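Local coordinates for protein ferritin light chain (Trichoplusia ni, PDB 1Z6O) that stores iron together with the ferritin heavy chain in a secreted shell of 24 subunits, the light chain probably helping the ferrihydrite core to nucleate, at residues N6-D11 / P22-V27; E40-A45 / D99-D104. All blocks are in the same frame, centred on the assembly; numbering follows the deposited sequence.

The two contacts come one after the other along the chain: interaction 1 closes within the N-terminal extension before interaction 2 opens on helix 37-61. Interaction 1 ties helix 4-11 to the loop behind it, about 34 Å from the centre of the chain, whereas interaction 2 belongs to the four-helix body of the ferritin fold, about 12 Å from that centre. Their centres lie 25 Å apart on the same side of the chain's centre, and their nearest atoms stay about 5 Å apart without touching. One contact thus shapes a disulfide-closed extension that reaches neighbouring subunits, the other fastens the long connection between helices 70-96 and 122-148.

Interaction 1 of 2, residues N6-D11 / P22-V27; sequences NDVALD and PRCNAV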
loop_
_atom_site.group_PDB
_atom_site.type_symbol
_atom_site.label_atom_id
_atom_site.label_comp_id
_atom_site.label_asym_id
_atom_site.label_seq_id
_atom_site.Cartn_x
_atom_site.Cartn_y
_atom_site.Cartn_z
ATOM N N ASN A 6 -15.504 19.035 -58.080
ATOM C CA ASN A 6 -15.579 19.632 -59.411
ATOM C C ASN A 6 -14.967 21.039 -59.415
ATOM O O ASN A 6 -14.331 21.434 -60.390
ATOM C CB ASN A 6 -17.024 19.697 -59.904
ATOM C CG ASN A 6 -17.114 20.194 -61.341
ATOM O OD1 ASN A 6 -16.509 19.610 -62.246
ATOM N ND2 ASN A 6 -17.855 21.280 -61.554
ATOM N N ASP A 7 -15.154 21.800 -58.338
ATOM C CA ASP A 7 -14.555 23.139 -58.264
ATOM C C ASP A 7 -13.036 23.012 -58.311
ATOM O O ASP A 7 -12.353 23.807 -58.960
ATOM C CB ASP A 7 -14.937 23.858 -56.965
ATOM C CG ASP A 7 -16.354 24.407 -56.986
ATOM O OD1 ASP A 7 -16.815 24.876 -55.922
ATOM O OD2 ASP A 7 -17.003 24.379 -58.056
ATOM N N VAL A 8 -12.498 22.016 -57.611
ATOM C CA VAL A 8 -11.055 21.815 -57.607
ATOM C C VAL A 8 -10.548 21.445 -59.007
ATOM O O VAL A 8 -9.546 21.987 -59.473
ATOM C CB VAL A 8 -10.643 20.711 -56.601
ATOM C CG1 VAL A 8 -9.171 20.331 -56.807
ATOM C CG2 VAL A 8 -10.837 21.227 -55.167
ATOM N N ALA A 9 -11.242 20.525 -59.669
ATOM C CA ALA A 9 -10.851 20.092 -61.013
ATOM C C ALA A 9 -10.807 21.288 -61.963
ATOM O O ALA A 9 -9.873 21.431 -62.747
ATOM C CB ALA A 9 -11.835 19.040 -61.538
ATOM N N LEU A 10 -11.812 22.150 -61.885
ATOM C CA LEU A 10 -11.865 23.329 -62.739
ATOM C C LEU A 10 -10.774 24.347 -62.403
ATOM O O LEU A 10 -9.994 24.731 -63.270
ATOM C CB LEU A 10 -13.237 24.001 -62.632
ATOM C CG LEU A 10 -14.425 23.195 -63.177
ATOM C CD1 LEU A 10 -15.732 23.916 -62.874
ATOM C CD2 LEU A 10 -14.260 22.995 -64.677
ATOM N N ASP A 11 -10.711 24.776 -61.145
ATOM C CA ASP A 11 -9.725 25.771 -60.729
ATOM C C ASP A 11 -8.269 25.329 -60.740
ATOM O O ASP A 11 -7.378 26.161 -60.882
ATOM C CB ASP A 11 -10.075 26.317 -59.343
ATOM C CG ASP A 11 -11.229 27.304 -59.380
ATOM O OD1 ASP A 11 -11.157 28.255 -60.190
ATOM O OD2 ASP A 11 -12.199 27.139 -58.602
ATOM N N PRO A 22 -15.898 27.761 -54.296
ATOM C CA PRO A 22 -17.111 28.123 -53.555
ATOM C C PRO A 22 -17.843 26.964 -52.875
ATOM O O PRO A 22 -18.479 27.163 -51.843
ATOM C CB PRO A 22 -17.968 28.832 -54.613
ATOM C CG PRO A 22 -17.530 28.193 -55.896
ATOM C CD PRO A 22 -16.028 28.096 -55.726
ATOM N N ARG A 23 -17.755 25.757 -53.428
ATOM C CA ARG A 23 -18.431 24.618 -52.814
ATOM C C ARG A 23 -17.602 23.891 -51.761
ATOM O O ARG A 23 -18.068 22.921 -51.162
ATOM C CB ARG A 23 -18.882 23.612 -53.875
ATOM C CG ARG A 23 -20.343 23.784 -54.282
ATOM C CD ARG A 23 -20.574 25.131 -54.943
ATOM N NE ARG A 23 -19.769 25.255 -56.154
ATOM C CZ ARG A 23 -19.966 26.169 -57.101
ATOM N NH1 ARG A 23 -20.950 27.053 -56.985
ATOM N NH2 ARG A 23 -19.179 26.190 -58.171
ATOM N N CYS A 24 -16.375 24.341 -51.538
ATOM C CA CYS A 24 -15.544 23.692 -50.533
ATOM C C CYS A 24 -15.721 24.446 -49.217
ATOM O O CYS A 24 -14.879 25.244 -48.813
ATOM C CB CYS A 24 -14.081 23.704 -50.965
ATOM S SG CYS A 24 -13.780 22.841 -52.549
ATOM N N ASN A 25 -16.862 24.230 -48.589
ATOM C CA ASN A 25 -17.164 24.861 -47.317
ATOM C C ASN A 25 -17.948 23.813 -46.552
ATOM O O ASN A 25 -18.125 22.701 -47.054
ATOM C CB ASN A 25 -17.950 26.172 -47.521
ATOM C CG ASN A 25 -19.267 25.989 -48.268
ATOM O OD1 ASN A 25 -19.831 26.963 -48.766
ATOM N ND2 ASN A 25 -19.771 24.773 -48.330
ATOM N N ALA A 26 -18.421 24.142 -45.357
ATOM C CA ALA A 26 -19.133 23.155 -44.552
ATOM C C ALA A 26 -20.650 23.176 -44.733
ATOM O O ALA A 26 -21.374 22.563 -43.956
ATOM C CB ALA A 26 -18.778 23.357 -43.071
ATOM N N VAL A 27 -21.133 23.868 -45.758
ATOM C CA VAL A 27 -22.576 23.954 -45.989
ATOM C C VAL A 27 -23.142 22.693 -46.644
ATOM O O VAL A 27 -22.622 22.229 -47.661
ATOM C CB VAL A 27 -22.920 25.164 -46.910
ATOM C CG1 VAL A 27 -24.429 25.180 -47.240
ATOM C CG2 VAL A 27 -22.506 26.484 -46.224
#
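The disulfide-closed N-terminal extension of this secreted ferritin is drawn together here, where helix 4-11 meets the loop that follows it. The carboxylate of Asp7 does most of the work. Its CG stands anti to the carbonyl carbon (chi1 -77°), which sends the group across to Arg23, and both carboxylate oxygens are used. Asp7 OD1 takes the backbone N-H of Arg23 nearly along its own C-O axis, with Arg23 N at 2.8 Å from Asp7 OD1. The same oxygen also receives a weak, bent bond from Arg23 NE, at 3.0 Å from Asp7 OD1. Asp7 OD2 offers its syn lone pair to Arg23 NH2 at 2.8 Å, an almost straight bond (168°) lying in the guanidinium plane. One aspartate therefore holds backbone and side chain of the same arginine, and this salt bridge probably helps keep the buried carboxylate ionised.

The arginine reaches back to its partner because its chain folds at chi2 and chi3; carboxylate and guanidinium planes are then turned 48° apart. Pro22 CG sits over the centre of one guanidinium face, 3.4 Å above the plane, while Pro22 CD lies 3.3 Å from Asp7 OD1. Beside this polar group Val8 CG2 rests at 4.3 Å from Cys24 SG. Cys24, the centre of an inverse gamma turn, is linked by a disulfide to Cys4 at the start of the same helix, so a covalent bond and a salt bridge join the same two parts.

Helix 4-11 and its loop lie away from the chain's own helical bundle and against a second light-chain subunit, where Val8 packs on Ala127, Cys24 on Thr182 and Ala26 on Ala179 of that subunit; Ala26 N also bonds Asp49 of a heavy chain.

Interaction 2 of 2, residues E40-A45 / D99-D104; sequences ELQAYA and DKMNFD
Gln42 carries this contact, its terminal amide reaching from helix 37-61 between polar groups of the loop 99-104. The chain beyond CG is extended (chi2 176°), which brings the amide level with the loop backbone. Gln42 NE2 gives a weak bond to Asp99 OD2 at 2.9 Å, the amide and carboxylate planes standing 72° apart. On its other branch Gln42 OE1 receives a weak, bent bond from the backbone N of Asn102, 3.0 Å away. A water molecule lies between the two side-chain amides, accepting from Asn102 ND2 and within hydrogen-bonding distance of Gln42 OE1, to which it may donate. Both ends of the amide of this buried residue thus find partners in the loop, though both direct bonds are weak.

Beside the aliphatic part of Gln42, Met101 runs antiparallel to it. Its chain bends at chi2 (61°), placing SD 4.0 Å from Gln42 CB and bringing the methyl CE 3.3 Å from Gln42 O and 3.8 Å from Ala45 CB.

Contacts within the loop help to position these partners. Asp99 OD1 takes a weak bond from Lys100 N at 2.8 Å, which may help steady the carboxylate. Asn102 OD1 accepts Asp104 N at 2.9 Å in an Asx turn, and Met101 CG lies 3.7 Å above one face of the Phe103 ring, toward its rim.

Residues 99-104 begin the long connection between the second and third helices (70-96 and 122-148) of the ferritin four-helix bundle, here laid along the first, 37-61. Glu40 bonds Thr108 N and Ser107 OG farther along it. On the core side Leu41 packs against Ile90 and Val94 of helix 70-96, and Tyr44 against Arg139 and Ala140 of helix 122-148. Beyond the loop comes a heavy chain, whose Ala44 meets Met101.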
loop_
_atom_site.group_PDB
_atom_site.type_symbol
_atom_site.label_atom_id
_atom_site.label_comp_id
_atom_site.label_asym_id
_atom_site.label_seq_id
_atom_site.Cartn_x
_atom_site.Cartn_y
_atom_site.Cartn_z
ATOM N N GLU A 40 -32.201 32.595 -37.706
ATOM C CA GLU A 40 -32.805 32.466 -36.372
ATOM C C GLU A 40 -31.780 31.936 -35.357
ATOM O O GLU A 40 -31.787 32.342 -34.197
ATOM C CB GLU A 40 -34.013 31.522 -36.401
ATOM C CG GLU A 40 -35.232 32.131 -37.082
ATOM C CD GLU A 40 -35.757 33.360 -36.351
ATOM O OE1 GLU A 40 -36.250 34.282 -37.039
ATOM O OE2 GLU A 40 -35.690 33.406 -35.097
ATOM N N LEU A 41 -30.905 31.032 -35.789
ATOM C CA LEU A 41 -29.899 30.503 -34.869
ATOM C C LEU A 41 -28.955 31.635 -34.454
ATOM O O LEU A 41 -28.556 31.733 -33.292
ATOM C CB LEU A 41 -29.121 29.362 -35.526
ATOM C CG LEU A 41 -28.263 28.550 -34.542
ATOM C CD1 LEU A 41 -29.180 27.867 -33.506
ATOM C CD2 LEU A 41 -27.433 27.508 -35.306
ATOM N N GLN A 42 -28.593 32.503 -35.398
ATOM C CA GLN A 42 -27.732 33.636 -35.064
ATOM C C GLN A 42 -28.443 34.556 -34.071
ATOM O O GLN A 42 -27.833 35.033 -33.111
ATOM C CB GLN A 42 -27.378 34.438 -36.320
ATOM C CG GLN A 42 -26.462 33.695 -37.288
ATOM C CD GLN A 42 -26.231 34.492 -38.558
ATOM O OE1 GLN A 42 -25.947 35.678 -38.501
ATOM N NE2 GLN A 42 -26.340 33.839 -39.703
ATOM N N ALA A 43 -29.725 34.826 -34.304
ATOM C CA ALA A 43 -30.478 35.691 -33.391
ATOM C C ALA A 43 -30.643 35.025 -32.013
ATOM O O ALA A 43 -30.829 35.707 -31.008
ATOM C CB ALA A 43 -31.873 36.026 -33.987
ATOM N N TYR A 44 -30.585 33.698 -31.971
ATOM C CA TYR A 44 -30.724 32.969 -30.703
ATOM C C TYR A 44 -29.449 33.164 -29.866
ATOM O O TYR A 44 -29.512 33.254 -28.638
ATOM C CB TYR A 44 -30.970 31.474 -30.980
ATOM C CG TYR A 44 -31.577 30.703 -29.811
ATOM C CD1 TYR A 44 -32.556 31.283 -28.992
ATOM C CD2 TYR A 44 -31.237 29.371 -29.585
ATOM C CE1 TYR A 44 -33.190 30.540 -27.978
ATOM C CE2 TYR A 44 -31.860 28.620 -28.575
ATOM C CZ TYR A 44 -32.835 29.210 -27.781
ATOM O OH TYR A 44 -33.457 28.459 -26.795
ATOM N N ALA A 45 -28.289 33.232 -30.524
ATOM C CA ALA A 45 -27.040 33.480 -29.797
ATOM C C ALA A 45 -27.136 34.890 -29.205
ATOM O O ALA A 45 -26.730 35.140 -28.072
ATOM C CB ALA A 45 -25.836 33.404 -30.747
ATOM N N ASP A 99 -21.810 28.761 -41.740
ATOM C CA ASP A 99 -22.372 30.104 -41.809
ATOM C C ASP A 99 -21.434 31.032 -41.032
ATOM O O ASP A 99 -20.354 30.622 -40.594
ATOM C CB ASP A 99 -23.772 30.056 -41.180
ATOM C CG ASP A 99 -24.634 31.269 -41.506
ATOM O OD1 ASP A 99 -24.222 32.135 -42.306
ATOM O OD2 ASP A 99 -25.750 31.341 -40.943
ATOM N N LYS A 100 -21.813 32.291 -40.896
ATOM C CA LYS A 100 -20.999 33.211 -40.123
ATOM C C LYS A 100 -21.929 33.975 -39.208
ATOM O O LYS A 100 -23.064 34.285 -39.569
ATOM C CB LYS A 100 -20.209 34.160 -41.018
ATOM C CG LYS A 100 -20.995 35.196 -41.747
ATOM C CD LYS A 100 -20.021 36.109 -42.482
ATOM C CE LYS A 100 -20.737 37.082 -43.399
ATOM N NZ LYS A 100 -19.769 37.834 -44.248
ATOM N N MET A 101 -21.446 34.260 -38.013
ATOM C CA MET A 101 -22.240 34.950 -37.020
ATOM C C MET A 101 -22.387 36.433 -37.338
ATOM O O MET A 101 -21.427 37.091 -37.703
ATOM C CB MET A 101 -21.588 34.765 -35.646
ATOM C CG MET A 101 -22.314 35.443 -34.506
ATOM S SD MET A 101 -24.001 34.795 -34.298
ATOM C CE MET A 101 -24.669 36.047 -33.245
ATOM N N ASN A 102 -23.604 36.945 -37.207
ATOM C CA ASN A 102 -23.887 38.366 -37.434
ATOM C C ASN A 102 -24.538 38.816 -36.124
ATOM O O ASN A 102 -25.643 38.391 -35.809
ATOM C CB ASN A 102 -24.869 38.514 -38.604
ATOM C CG ASN A 102 -25.388 39.934 -38.765
ATOM O OD1 ASN A 102 -25.086 40.825 -37.966
ATOM N ND2 ASN A 102 -26.190 40.146 -39.801
ATOM N N PHE A 103 -23.863 39.668 -35.359
ATOM C CA PHE A 103 -24.416 40.092 -34.076
ATOM C C PHE A 103 -25.581 41.071 -34.124
ATOM O O PHE A 103 -26.113 41.454 -33.083
ATOM C CB PHE A 103 -23.311 40.656 -33.177
ATOM C CG PHE A 103 -22.315 39.616 -32.739
ATOM C CD1 PHE A 103 -21.249 39.272 -33.557
ATOM C CD2 PHE A 103 -22.479 38.949 -31.533
ATOM C CE1 PHE A 103 -20.350 38.268 -33.179
ATOM C CE2 PHE A 103 -21.585 37.944 -31.145
ATOM C CZ PHE A 103 -20.522 37.607 -31.971
ATOM N N ASP A 104 -25.986 41.472 -35.320
ATOM C CA ASP A 104 -27.112 42.389 -35.432
ATOM C C ASP A 104 -28.296 41.696 -36.103
ATOM O O ASP A 104 -29.216 42.353 -36.582
ATOM C CB ASP A 104 -26.725 43.619 -36.247
ATOM C CG ASP A 104 -27.495 44.870 -35.817
ATOM O OD1 ASP A 104 -28.611 44.733 -35.262
ATOM O OD2 ASP A 104 -26.984 45.993 -36.035
HETATM O O HOH W 1 -27.266 37.223 -40.652
#